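PDB 1QHQ: auracyanin-B-2, which carries electrons as a blue copper protein of the cupredoxin fold, probably accepting them from the membrane-bound alternative complex III. Local coordinates for residues A[125-129]-A[130-134]. Sequence-based numbering, arbitrary orientation.
Sequences PGHYL and AGMKG. With CU (copper (II) ion), chain B.
The His127 ring and the Met132 thioether run alongside each other to the copper ion. Met132 SD approaches the ring at a slant, 4.8 Å from its centroid. The Tyr128 ring has a water above one face, toward its rim, and Met132 O at its edge; Lys133 CD is 4.0 Å from Tyr128 CE1. This is the copper-binding loop of a cupredoxin, between strands 116-121 and 133-139. His127 ND1 binds the copper at 2.0 Å, while Met132 SD, the axial ligand of type I sites, is farther from the copper, at 2.8 Å. His57 and Cys122 complete the type I site. Met132 CG is anti to the backbone N (chi1 -172°) and the chain runs extended beyond it, which carries SD to the metal.

The backbone ties the two ligands together: Met132 N donates to His127 O at 2.9 Å, nearly straight (161°). A type I turn from Tyr128 to Gly131, closed by Gly131 N to Tyr128 O, makes the bend. Ala130 N donates to Gly126 O. Asp66 is hydrogen-bonded to Tyr128 OH and forms a salt bridge with Lys133 NZ. The water bridges the segments, accepting from Lys133 NZ and donating to Tyr128 O at 2.8 Å.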
loop_
_atom_site.group_PDB
_atom_site.type_symbol
_atom_site.label_atom_id
_atom_site.label_comp_id
_atom_site.label_asym_id
_atom_site.label_seq_id
_atom_site.Cartn_x
_atom_site.Cartn_y
_atom_site.Cartn_z
ATOM N N PRO A 125 -6.743 0.843 10.896
ATOM C CA PRO A 125 -6.488 0.411 12.275
ATOM C C PRO A 125 -6.664 -1.053 12.514
ATOM O O PRO A 125 -7.671 -1.669 12.205
ATOM C CB PRO A 125 -7.518 1.219 13.081
ATOM C CG PRO A 125 -7.707 2.455 12.293
ATOM C CD PRO A 125 -7.567 2.051 10.829
ATOM N N GLY A 126 -5.596 -1.697 13.076
ATOM C CA GLY A 126 -5.633 -3.100 13.348
ATOM C C GLY A 126 -5.235 -4.061 12.283
ATOM O O GLY A 126 -4.892 -5.226 12.544
ATOM N N HIS A 127 -5.336 -3.684 10.980
ATOM C CA HIS A 127 -5.100 -4.644 9.926
ATOM C C HIS A 127 -3.650 -5.090 9.813
ATOM O O HIS A 127 -3.409 -6.279 9.629
ATOM C CB HIS A 127 -5.579 -3.998 8.590
ATOM C CG HIS A 127 -7.079 -3.915 8.559
ATOM N ND1 HIS A 127 -7.766 -3.716 7.350
ATOM C CD2 HIS A 127 -8.035 -4.029 9.493
ATOM C CE1 HIS A 127 -9.083 -3.736 7.591
ATOM N NE2 HIS A 127 -9.247 -3.927 8.850
ATOM N N TYR A 128 -2.726 -4.150 9.985
ATOM C CA TYR A 128 -1.290 -4.508 9.933
ATOM C C TYR A 128 -0.917 -5.463 11.056
ATOM O O TYR A 128 -0.448 -6.576 10.795
ATOM C CB TYR A 128 -0.452 -3.230 9.972
ATOM C CG TYR A 128 1.036 -3.519 10.150
ATOM C CD1 TYR A 128 1.689 -4.387 9.302
ATOM C CD2 TYR A 128 1.702 -3.031 11.267
ATOM C CE1 TYR A 128 3.006 -4.754 9.526
ATOM C CE2 TYR A 128 3.027 -3.390 11.507
ATOM C CZ TYR A 128 3.672 -4.201 10.610
ATOM O OH TYR A 128 4.978 -4.599 10.863
ATOM N N LEU A 129 -1.452 -5.185 12.261
ATOM C CA LEU A 129 -1.209 -6.136 13.377
ATOM C C LEU A 129 -1.924 -7.436 13.178
ATOM O O LEU A 129 -1.409 -8.512 13.586
ATOM C CB LEU A 129 -1.639 -5.507 14.705
ATOM C CG LEU A 129 -0.862 -4.278 15.166
ATOM C CD1 LEU A 129 -1.454 -3.753 16.477
ATOM C CD2 LEU A 129 0.612 -4.589 15.331
ATOM N N ALA A 130 -3.042 -7.469 12.448
ATOM C CA ALA A 130 -3.726 -8.688 12.149
ATOM C C ALA A 130 -3.080 -9.520 11.069
ATOM O O ALA A 130 -3.572 -10.602 10.737
ATOM C CB ALA A 130 -5.204 -8.477 11.885
ATOM N N GLY A 131 -2.005 -8.991 10.442
ATOM C CA GLY A 131 -1.270 -9.708 9.439
ATOM C C GLY A 131 -1.468 -9.213 7.998
ATOM O O GLY A 131 -1.078 -9.968 7.074
ATOM N N MET A 132 -2.171 -8.133 7.808
ATOM C CA MET A 132 -2.446 -7.641 6.434
ATOM C C MET A 132 -1.185 -6.920 5.911
ATOM O O MET A 132 -1.005 -5.737 6.058
ATOM C CB MET A 132 -3.628 -6.696 6.398
ATOM C CG MET A 132 -3.981 -6.379 4.888
ATOM S SD MET A 132 -5.741 -5.880 4.814
ATOM C CE MET A 132 -5.798 -5.510 3.019
ATOM N N LYS A 133 -0.372 -7.765 5.281
ATOM C CA LYS A 133 0.942 -7.271 4.786
ATOM C C LYS A 133 1.358 -8.241 3.677
ATOM O O LYS A 133 0.843 -9.328 3.593
ATOM C CB LYS A 133 1.945 -7.242 5.890
ATOM C CG LYS A 133 2.314 -8.571 6.538
ATOM C CD LYS A 133 3.341 -8.263 7.638
ATOM C CE LYS A 133 3.415 -9.388 8.660
ATOM N NZ LYS A 133 4.131 -8.864 9.893
ATOM N N GLY A 134 2.446 -7.866 2.994
ATOM C CA GLY A 134 2.992 -8.776 1.955
ATOM C C GLY A 134 4.409 -8.211 1.639
ATOM O O GLY A 134 4.769 -7.156 2.160
HETATM CU CU CU B . -7.007 -3.426 5.488
HETATM O O HOH W 1 2.022 -7.680 11.531
#